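Local coordinates for COPII coat assembly protein SEC16 (PDB 3MZK) that helps initiate assembly of the COPII coat that forms transport vesicles at the endoplasmic reticulum and selects their cargo, and also takes part in autophagy, at residues B[102-110]-B[331-342]; B[298-309]-B[318-326]. All blocks are in the same frame, centred on the assembly; numbering follows the deposited sequence.

Interaction 1: B[102-110]-B[331-342]; sequences IWQLLEMKL and ESILWDEIYEYI
Trp103 and Trp335 meet in a T-shaped (edge-to-face) pair where helices 101-111 and 330-344 pack side by side in the central helical domain of Sec16, of the ACE1 (ancestral coatomer element) type. The short segments run nearly parallel, at 23° with axes 9.9 Å apart, a spacing that leaves room for indoles and branched aliphatic chains. In the aromatic pair the planes stand at 75°, and the pyrrole edge of Trp335 points down onto Trp103: its NE1 lies over the ring face, 3.3 Å from Trp103 CD2, a position suited to an N-H directed at the pi cloud. The Trp335 torsion, with CG beside the backbone N (chi1 -71°), swings the indole toward 102-110, so that its NE1 edge meets Trp103 and one face meets Ile102. This second meeting is a CH-pi contact, Ile102 CG2 lying 3.7 Å from the centroid of the Trp335 six-membered ring. Over the opposite face lies CB of Glu331, one helical turn back. The aliphatic packing centres on Leu106, a knob in the hole formed by Trp335, Ile338, Tyr339 and Ile342. Its two methyls divide the work: Leu106 CD1 comes 3.6 Å from Trp335 CD1, while CD2 turns to Tyr339. Beyond it, Leu110 CD1 touches the Tyr341 ring edge in plane. Lys109 sends its ammonium to Asn305; its CB methylene lies 3.7 Å from Ile342 CD1.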
loop_
_atom_site.group_PDB
_atom_site.type_symbol
_atom_site.label_atom_id
_atom_site.label_comp_id
_atom_site.label_asym_id
_atom_site.label_seq_id
_atom_site.Cartn_x
_atom_site.Cartn_y
_atom_site.Cartn_z
ATOM N N ILE B 102 20.302 -19.961 19.554
ATOM C CA ILE B 102 19.690 -18.850 20.281
ATOM C C ILE B 102 20.726 -17.910 20.890
ATOM O O ILE B 102 20.589 -16.687 20.825
ATOM C CB ILE B 102 18.753 -19.358 21.394
ATOM C CG1 ILE B 102 17.537 -20.054 20.784
ATOM C CG2 ILE B 102 18.313 -18.214 22.295
ATOM C CD1 ILE B 102 16.722 -20.821 21.790
ATOM N N TRP B 103 21.756 -18.488 21.498
ATOM C CA TRP B 103 22.863 -17.702 22.019
ATOM C C TRP B 103 23.379 -16.743 20.948
ATOM O O TRP B 103 23.409 -15.527 21.139
ATOM C CB TRP B 103 24.003 -18.620 22.465
ATOM C CG TRP B 103 23.849 -19.175 23.845
ATOM C CD1 TRP B 103 23.708 -20.487 24.194
ATOM C CD2 TRP B 103 23.831 -18.431 25.068
ATOM N NE1 TRP B 103 23.604 -20.605 25.559
ATOM C CE2 TRP B 103 23.674 -19.358 26.118
ATOM C CE3 TRP B 103 23.931 -17.072 25.375
ATOM C CZ2 TRP B 103 23.615 -18.968 27.452
ATOM C CZ3 TRP B 103 23.872 -16.688 26.703
ATOM C CH2 TRP B 103 23.717 -17.632 27.725
ATOM N N GLN B 104 23.773 -17.311 19.814
ATOM C CA GLN B 104 24.418 -16.555 18.752
ATOM C C GLN B 104 23.458 -15.608 18.043
ATOM O O GLN B 104 23.863 -14.543 17.565
ATOM C CB GLN B 104 25.073 -17.512 17.756
ATOM C CG GLN B 104 26.271 -18.246 18.339
ATOM C CD GLN B 104 26.688 -19.446 17.518
ATOM O OE1 GLN B 104 25.858 -20.123 16.911
ATOM N NE2 GLN B 104 27.985 -19.718 17.498
ATOM N N LEU B 105 22.190 -15.996 17.972
ATOM C CA LEU B 105 21.176 -15.150 17.360
ATOM C C LEU B 105 21.010 -13.864 18.158
ATOM O O LEU B 105 21.022 -12.766 17.595
ATOM C CB LEU B 105 19.848 -15.891 17.277
ATOM C CG LEU B 105 18.667 -15.057 16.782
ATOM C CD1 LEU B 105 18.979 -14.464 15.424
ATOM C CD2 LEU B 105 17.397 -15.899 16.729
ATOM N N LEU B 106 20.862 -14.007 19.472
ATOM C CA LEU B 106 20.737 -12.856 20.358
ATOM C C LEU B 106 21.984 -11.973 20.326
ATOM O O LEU B 106 21.892 -10.748 20.429
ATOM C CB LEU B 106 20.432 -13.308 21.785
ATOM C CG LEU B 106 18.992 -13.772 22.027
ATOM C CD1 LEU B 106 18.852 -14.403 23.399
ATOM C CD2 LEU B 106 18.021 -12.610 21.873
ATOM N N GLU B 107 23.148 -12.596 20.176
ATOM C CA GLU B 107 24.394 -11.845 20.084
ATOM C C GLU B 107 24.399 -10.951 18.843
ATOM O O GLU B 107 24.731 -9.772 18.925
ATOM C CB GLU B 107 25.599 -12.784 20.069
ATOM C CG GLU B 107 26.925 -12.070 20.239
ATOM C CD GLU B 107 28.114 -12.996 20.078
ATOM O OE1 GLU B 107 27.981 -14.020 19.372
ATOM O OE2 GLU B 107 29.180 -12.698 20.659
ATOM N N MET B 108 24.022 -11.513 17.698
ATOM C CA MET B 108 23.918 -10.734 16.465
ATOM C C MET B 108 23.019 -9.520 16.648
ATOM O O MET B 108 23.427 -8.388 16.387
ATOM C CB MET B 108 23.354 -11.581 15.324
ATOM C CG MET B 108 24.264 -12.669 14.812
ATOM S SD MET B 108 23.519 -13.470 13.383
ATOM C CE MET B 108 23.182 -12.044 12.360
ATOM N N LYS B 109 21.787 -9.768 17.082
ATOM C CA LYS B 109 20.796 -8.711 17.198
ATOM C C LYS B 109 21.264 -7.652 18.183
ATOM O O LYS B 109 20.856 -6.494 18.117
ATOM C CB LYS B 109 19.450 -9.295 17.619
ATOM C CG LYS B 109 18.915 -10.345 16.654
ATOM C CD LYS B 109 17.597 -10.937 17.139
ATOM C CE LYS B 109 16.392 -10.218 16.553
ATOM N NZ LYS B 109 16.287 -8.804 16.996
ATOM N N LEU B 110 22.137 -8.055 19.092
ATOM C CA LEU B 110 22.679 -7.129 20.071
ATOM C C LEU B 110 23.703 -6.197 19.426
ATOM O O LEU B 110 23.963 -5.109 19.928
ATOM C CB LEU B 110 23.311 -7.905 21.230
ATOM C CG LEU B 110 24.001 -7.076 22.311
ATOM C CD1 LEU B 110 23.004 -6.164 22.998
ATOM C CD2 LEU B 110 24.680 -7.984 23.314
ATOM N N GLU B 331 19.284 -20.003 31.388
ATOM C CA GLU B 331 19.341 -19.502 30.014
ATOM C C GLU B 331 18.152 -18.591 29.732
ATOM O O GLU B 331 18.314 -17.480 29.219
ATOM C CB GLU B 331 19.371 -20.651 29.001
ATOM C CG GLU B 331 20.607 -21.534 29.074
ATOM C CD GLU B 331 20.677 -22.341 30.358
ATOM O OE1 GLU B 331 19.610 -22.784 30.844
ATOM O OE2 GLU B 331 21.801 -22.528 30.883
ATOM N N SER B 332 16.960 -19.069 30.079
ATOM C CA SER B 332 15.733 -18.303 29.877
ATOM C C SER B 332 15.768 -16.956 30.590
ATOM O O SER B 332 15.363 -15.941 30.030
ATOM C CB SER B 332 14.517 -19.102 30.341
ATOM O OG SER B 332 13.322 -18.371 30.131
ATOM N N ILE B 333 16.249 -16.944 31.829
ATOM C CA ILE B 333 16.336 -15.696 32.575
ATOM C C ILE B 333 17.173 -14.678 31.815
ATOM O O ILE B 333 16.756 -13.537 31.618
ATOM C CB ILE B 333 16.964 -15.906 33.958
ATOM C CG1 ILE B 333 16.094 -16.833 34.800
ATOM C CG2 ILE B 333 17.158 -14.573 34.671
ATOM C CD1 ILE B 333 16.690 -17.131 36.158
ATOM N N LEU B 334 18.358 -15.105 31.393
ATOM C CA LEU B 334 19.306 -14.227 30.725
ATOM C C LEU B 334 18.861 -13.886 29.301
ATOM O O LEU B 334 18.835 -12.717 28.913
ATOM C CB LEU B 334 20.702 -14.859 30.725
ATOM C CG LEU B 334 21.262 -15.215 32.106
ATOM C CD1 LEU B 334 22.592 -15.926 31.994
ATOM C CD2 LEU B 334 21.401 -13.980 32.982
ATOM N N TRP B 335 18.510 -14.905 28.526
ATOM C CA TRP B 335 17.998 -14.675 27.184
ATOM C C TRP B 335 16.856 -13.670 27.213
ATOM O O TRP B 335 16.871 -12.686 26.473
ATOM C CB TRP B 335 17.525 -15.975 26.547
ATOM C CG TRP B 335 18.638 -16.885 26.186
ATOM C CD1 TRP B 335 19.948 -16.549 26.023
ATOM C CD2 TRP B 335 18.551 -18.293 25.950
ATOM N NE1 TRP B 335 20.684 -17.661 25.691
ATOM C CE2 TRP B 335 19.848 -18.745 25.641
ATOM C CE3 TRP B 335 17.498 -19.216 25.971
ATOM C CZ2 TRP B 335 20.124 -20.080 25.352
ATOM C CZ3 TRP B 335 17.773 -20.542 25.682
ATOM C CH2 TRP B 335 19.075 -20.961 25.376
ATOM N N ASP B 336 15.871 -13.909 28.075
ATOM C CA ASP B 336 14.725 -13.015 28.161
ATOM C C ASP B 336 15.123 -11.573 28.447
ATOM O O ASP B 336 14.581 -10.648 27.840
ATOM C CB ASP B 336 13.712 -13.509 29.189
ATOM C CG ASP B 336 12.886 -14.669 28.673
ATOM O OD1 ASP B 336 12.837 -14.844 27.438
ATOM O OD2 ASP B 336 12.286 -15.399 29.494
ATOM N N GLU B 337 16.074 -11.370 29.351
ATOM C CA GLU B 337 16.490 -10.006 29.674
ATOM C C GLU B 337 17.295 -9.361 28.547
ATOM O O GLU B 337 17.158 -8.167 28.280
ATOM C CB GLU B 337 17.264 -9.944 30.990
ATOM C CG GLU B 337 17.627 -8.524 31.380
ATOM C CD GLU B 337 18.070 -8.403 32.820
ATOM O OE1 GLU B 337 17.988 -9.407 33.558
ATOM O OE2 GLU B 337 18.495 -7.294 33.210
ATOM N N ILE B 338 18.129 -10.156 27.887
ATOM C CA ILE B 338 18.878 -9.684 26.726
ATOM C C ILE B 338 17.939 -9.310 25.578
ATOM O O ILE B 338 18.083 -8.250 24.957
ATOM C CB ILE B 338 19.884 -10.745 26.249
ATOM C CG1 ILE B 338 20.990 -10.915 27.294
ATOM C CG2 ILE B 338 20.460 -10.363 24.886
ATOM C CD1 ILE B 338 21.978 -12.020 26.990
ATOM N N TYR B 339 16.973 -10.183 25.307
ATOM C CA TYR B 339 15.969 -9.929 24.284
ATOM C C TYR B 339 15.224 -8.636 24.598
ATOM O O TYR B 339 14.879 -7.877 23.695
ATOM C CB TYR B 339 14.997 -11.106 24.203
ATOM C CG TYR B 339 14.061 -11.085 23.019
ATOM C CD1 TYR B 339 14.553 -10.986 21.720
ATOM C CD2 TYR B 339 12.684 -11.199 23.195
ATOM C CE1 TYR B 339 13.696 -10.977 20.624
ATOM C CE2 TYR B 339 11.819 -11.193 22.107
ATOM C CZ TYR B 339 12.333 -11.083 20.825
ATOM O OH TYR B 339 11.484 -11.075 19.742
ATOM N N GLU B 340 14.992 -8.377 25.880
ATOM C CA GLU B 340 14.322 -7.146 26.286
ATOM C C GLU B 340 15.205 -5.937 26.013
ATOM O O GLU B 340 14.744 -4.922 25.482
ATOM C CB GLU B 340 13.956 -7.192 27.766
ATOM C CG GLU B 340 13.205 -5.968 28.253
ATOM C CD GLU B 340 12.997 -5.981 29.754
ATOM O OE1 GLU B 340 13.976 -6.246 30.483
ATOM O OE2 GLU B 340 11.857 -5.733 30.206
ATOM N N TYR B 341 16.477 -6.049 26.380
ATOM C CA TYR B 341 17.430 -4.973 26.147
ATOM C C TYR B 341 17.455 -4.583 24.673
ATOM O O TYR B 341 17.518 -3.404 24.341
ATOM C CB TYR B 341 18.826 -5.381 26.614
ATOM C CG TYR B 341 19.860 -4.287 26.487
ATOM C CD1 TYR B 341 19.817 -3.170 27.310
ATOM C CD2 TYR B 341 20.884 -4.372 25.546
ATOM C CE1 TYR B 341 20.760 -2.164 27.199
ATOM C CE2 TYR B 341 21.835 -3.372 25.430
ATOM C CZ TYR B 341 21.766 -2.271 26.261
ATOM O OH TYR B 341 22.704 -1.271 26.155
ATOM N N ILE B 342 17.401 -5.579 23.796
ATOM C CA ILE B 342 17.430 -5.333 22.356
ATOM C C ILE B 342 16.240 -4.477 21.909
ATOM O O ILE B 342 16.394 -3.546 21.115
ATOM C CB ILE B 342 17.474 -6.655 21.566
ATOM C CG1 ILE B 342 18.815 -7.356 21.789
ATOM C CG2 ILE B 342 17.255 -6.407 20.092
ATOM C CD1 ILE B 342 18.857 -8.764 21.256
#

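Interaction 2: B[298-309]-B[318-326]; sequences STLFIIGNVPLS and DVIFESIGN
Phe321 has CG anti to its backbone N (chi1 -169°), which carries its ring toward 298-309, while Leu308, with CG beside its own N (chi1 -75°), brings CD2 over that ring. The loop 318-326 packs back on the end of helix 294-303, which finishes in a Schellman motif with Asn305 at positive phi. The flat Phe321 ring suits a slot between aliphatic groups: Leu308 CD2 stands 3.4 Å from its centroid, almost on the normal, and Phe301 CB covers the opposite face at 3.6 Å from the same centroid. The Phe301 ring itself lies obliquely to Phe321, planes at 52°, and Val306 O approaches the Phe321 edge in plane. Alongside, Ile302 and Ile324 cross at about a right angle, their CD1 methyls 3.8 Å apart. Ser298, small enough to let the loop pass close, directs its hydroxyl to Thr294 O in its own helix. One direct bond joins the two backbones, Ser309 N donating to Phe321 O at 3.1 Å; a water that accepts from Phe321 N also bonds the side-chain OG of Ser309, which hydrogen-bonds Glu311 N as well. Within the loop, Ser323 OG donates to Gly325 O at 2.8 Å, nearly along the C=O axis.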
loop_
_atom_site.group_PDB
_atom_site.type_symbol
_atom_site.label_atom_id
_atom_site.label_comp_id
_atom_site.label_asym_id
_atom_site.label_seq_id
_atom_site.Cartn_x
_atom_site.Cartn_y
_atom_site.Cartn_z
ATOM N N SER B 298 10.748 -20.608 19.597
ATOM C CA SER B 298 11.296 -19.377 20.160
ATOM C C SER B 298 12.331 -18.742 19.246
ATOM O O SER B 298 12.430 -17.520 19.168
ATOM C CB SER B 298 11.914 -19.634 21.538
ATOM O OG SER B 298 10.909 -19.883 22.498
ATOM N N THR B 299 13.110 -19.575 18.566
ATOM C CA THR B 299 14.071 -19.077 17.585
ATOM C C THR B 299 13.342 -18.246 16.522
ATOM O O THR B 299 13.710 -17.100 16.259
ATOM C CB THR B 299 14.865 -20.232 16.929
ATOM O OG1 THR B 299 15.493 -21.021 17.946
ATOM C CG2 THR B 299 15.932 -19.699 16.000
ATOM N N LEU B 300 12.290 -18.813 15.934
ATOM C CA LEU B 300 11.518 -18.097 14.918
ATOM C C LEU B 300 10.920 -16.799 15.451
ATOM O O LEU B 300 10.956 -15.778 14.768
ATOM C CB LEU B 300 10.424 -18.981 14.309
ATOM C CG LEU B 300 10.873 -20.364 13.825
ATOM C CD1 LEU B 300 9.863 -20.951 12.854
ATOM C CD2 LEU B 300 12.250 -20.293 13.187
ATOM N N PHE B 301 10.382 -16.838 16.667
ATOM C CA PHE B 301 9.768 -15.658 17.281
ATOM C C PHE B 301 10.790 -14.549 17.501
ATOM O O PHE B 301 10.492 -13.367 17.302
ATOM C CB PHE B 301 9.092 -16.016 18.611
ATOM C CG PHE B 301 7.902 -16.920 18.466
ATOM C CD1 PHE B 301 7.151 -16.922 17.300
ATOM C CD2 PHE B 301 7.539 -17.779 19.494
ATOM C CE1 PHE B 301 6.047 -17.759 17.165
ATOM C CE2 PHE B 301 6.437 -18.622 19.365
ATOM C CZ PHE B 301 5.689 -18.611 18.200
ATOM N N ILE B 302 11.990 -14.941 17.920
ATOM C CA ILE B 302 13.095 -14.003 18.097
ATOM C C ILE B 302 13.458 -13.313 16.780
ATOM O O ILE B 302 13.548 -12.082 16.709
ATOM C CB ILE B 302 14.336 -14.718 18.651
ATOM C CG1 ILE B 302 14.084 -15.164 20.092
ATOM C CG2 ILE B 302 15.550 -13.811 18.584
ATOM C CD1 ILE B 302 15.065 -16.206 20.599
ATOM N N ILE B 303 13.665 -14.109 15.737
ATOM C CA ILE B 303 13.966 -13.562 14.420
ATOM C C ILE B 303 12.856 -12.624 13.970
ATOM O O ILE B 303 13.116 -11.584 13.370
ATOM C CB ILE B 303 14.137 -14.670 13.373
ATOM C CG1 ILE B 303 15.285 -15.599 13.761
ATOM C CG2 ILE B 303 14.392 -14.073 12.004
ATOM C CD1 ILE B 303 15.387 -16.823 12.884
ATOM N N GLY B 304 11.616 -12.998 14.266
ATOM C CA GLY B 304 10.465 -12.210 13.867
ATOM C C GLY B 304 10.238 -11.005 14.753
ATOM O O GLY B 304 9.323 -10.220 14.522
ATOM N N ASN B 305 11.083 -10.856 15.767
ATOM C CA ASN B 305 10.929 -9.796 16.760
ATOM C C ASN B 305 9.567 -9.785 17.444
ATOM O O ASN B 305 9.024 -8.721 17.741
ATOM C CB ASN B 305 11.221 -8.423 16.156
ATOM C CG ASN B 305 12.651 -7.993 16.375
ATOM O OD1 ASN B 305 13.558 -8.822 16.412
ATOM N ND2 ASN B 305 12.862 -6.693 16.545
ATOM N N VAL B 306 9.020 -10.969 17.694
ATOM C CA VAL B 306 7.738 -11.070 18.374
ATOM C C VAL B 306 7.894 -10.686 19.840
ATOM O O VAL B 306 8.821 -11.133 20.509
ATOM C CB VAL B 306 7.165 -12.491 18.276
ATOM C CG1 VAL B 306 5.928 -12.623 19.149
ATOM C CG2 VAL B 306 6.860 -12.843 16.825
ATOM N N PRO B 307 6.987 -9.848 20.347
ATOM C CA PRO B 307 7.089 -9.401 21.745
ATOM C C PRO B 307 6.845 -10.530 22.756
ATOM O O PRO B 307 6.035 -11.428 22.505
ATOM C CB PRO B 307 5.978 -8.346 21.862
ATOM C CG PRO B 307 5.578 -8.014 20.450
ATOM C CD PRO B 307 5.846 -9.240 19.642
ATOM N N LEU B 308 7.551 -10.477 23.884
ATOM C CA LEU B 308 7.282 -11.367 25.009
ATOM C C LEU B 308 6.087 -10.842 25.796
ATOM O O LEU B 308 6.117 -9.720 26.297
ATOM C CB LEU B 308 8.503 -11.465 25.929
ATOM C CG LEU B 308 9.696 -12.304 25.455
ATOM C CD1 LEU B 308 10.807 -12.316 26.492
ATOM C CD2 LEU B 308 9.270 -13.731 25.132
ATOM N N SER B 309 5.035 -11.649 25.895
ATOM C CA SER B 309 3.835 -11.260 26.631
ATOM C C SER B 309 2.936 -12.460 26.911
ATOM O O SER B 309 3.320 -13.606 26.671
ATOM C CB SER B 309 3.041 -10.210 25.849
ATOM O OG SER B 309 2.275 -10.818 24.823
ATOM N N ASP B 318 -3.898 -20.159 20.172
ATOM C CA ASP B 318 -3.783 -19.956 21.608
ATOM C C ASP B 318 -2.325 -19.902 22.050
ATOM O O ASP B 318 -2.036 -19.642 23.217
ATOM C CB ASP B 318 -4.516 -21.064 22.364
ATOM C CG ASP B 318 -4.059 -22.448 21.958
ATOM O OD1 ASP B 318 -4.737 -23.431 22.323
ATOM O OD2 ASP B 318 -3.026 -22.556 21.268
ATOM N N VAL B 319 -1.412 -20.143 21.114
ATOM C CA VAL B 319 0.015 -20.171 21.418
ATOM C C VAL B 319 0.509 -18.847 21.996
ATOM O O VAL B 319 0.133 -17.775 21.529
ATOM C CB VAL B 319 0.840 -20.561 20.176
ATOM C CG1 VAL B 319 2.292 -20.122 20.329
ATOM C CG2 VAL B 319 0.742 -22.062 19.929
ATOM N N ILE B 320 1.349 -18.936 23.023
ATOM C CA ILE B 320 1.865 -17.755 23.711
ATOM C C ILE B 320 3.398 -17.705 23.678
ATOM O O ILE B 320 4.060 -18.721 23.872
ATOM C CB ILE B 320 1.366 -17.726 25.178
ATOM C CG1 ILE B 320 -0.157 -17.585 25.213
ATOM C CG2 ILE B 320 2.024 -16.602 25.971
ATOM C CD1 ILE B 320 -0.739 -17.581 26.611
ATOM N N PHE B 321 3.961 -16.528 23.417
ATOM C CA PHE B 321 5.404 -16.344 23.523
ATOM C C PHE B 321 5.700 -15.687 24.856
ATOM O O PHE B 321 5.824 -14.465 24.939
ATOM C CB PHE B 321 5.938 -15.467 22.394
ATOM C CG PHE B 321 7.441 -15.442 22.299
ATOM C CD1 PHE B 321 8.100 -14.347 21.745
ATOM C CD2 PHE B 321 8.193 -16.521 22.741
ATOM C CE1 PHE B 321 9.485 -14.322 21.648
ATOM C CE2 PHE B 321 9.578 -16.509 22.654
ATOM C CZ PHE B 321 10.228 -15.409 22.109
ATOM N N GLU B 322 5.818 -16.516 25.893
ATOM C CA GLU B 322 5.914 -16.062 27.280
ATOM C C GLU B 322 7.372 -15.897 27.713
ATOM O O GLU B 322 7.709 -14.979 28.464
ATOM C CB GLU B 322 5.192 -17.063 28.192
ATOM C CG GLU B 322 4.871 -16.579 29.600
ATOM C CD GLU B 322 4.139 -17.635 30.432
ATOM O OE1 GLU B 322 3.870 -18.737 29.906
ATOM O OE2 GLU B 322 3.835 -17.363 31.616
ATOM N N SER B 323 8.236 -16.782 27.218
ATOM C CA SER B 323 9.656 -16.757 27.555
ATOM C C SER B 323 10.482 -17.578 26.570
ATOM O O SER B 323 9.989 -18.527 25.960
ATOM C CB SER B 323 9.865 -17.331 28.945
ATOM O OG SER B 323 9.468 -18.691 28.961
ATOM N N ILE B 324 11.752 -17.223 26.435
ATOM C CA ILE B 324 12.666 -17.977 25.586
ATOM C C ILE B 324 13.166 -19.212 26.342
ATOM O O ILE B 324 13.977 -19.104 27.260
ATOM C CB ILE B 324 13.838 -17.088 25.105
ATOM C CG1 ILE B 324 13.289 -15.800 24.482
ATOM C CG2 ILE B 324 14.716 -17.832 24.111
ATOM C CD1 ILE B 324 14.346 -14.832 24.053
ATOM N N GLY B 325 12.661 -20.383 25.961
ATOM C CA GLY B 325 12.899 -21.588 26.733
ATOM C C GLY B 325 12.110 -21.584 28.039
ATOM O O GLY B 325 11.509 -20.568 28.415
ATOM N N ASN B 326 12.103 -22.722 28.732
ATOM C CA ASN B 326 11.391 -22.827 30.003
ATOM C C ASN B 326 11.778 -21.724 30.971
ATOM O O ASN B 326 12.959 -21.552 31.304
ATOM C CB ASN B 326 11.617 -24.184 30.666
ATOM C CG ASN B 326 10.865 -24.318 31.975
ATOM O OD1 ASN B 326 11.279 -23.774 33.000
ATOM N ND2 ASN B 326 9.752 -25.039 31.947
HETATM O O HOH W 1 2.962 -13.680 23.720
#

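In the fold
The two contacts lie side by side near the middle of the elongated helical chain, their centres about 12 Å apart. Interaction 2 is local, closing the excursion between the consecutive helices 294-303 and 330-344; it is nested inside the much longer loop closed by interaction 1, which brings helix 101-111 against helix 330-344. Helix 101-111 also packs on helix 294-303, so three helices and a connecting loop pack together as one unit, buried at interaction 1 and partly open at interaction 2. Polar links between the contacts include Tyr339 OH to Val306 O, Lys109 NZ to Asn305 OD1 and Asp336 OD1 to Ile324 N. The fold thereby unites an early part of the chain, in the Sec16 mid-region, with the Sec23-binding domain.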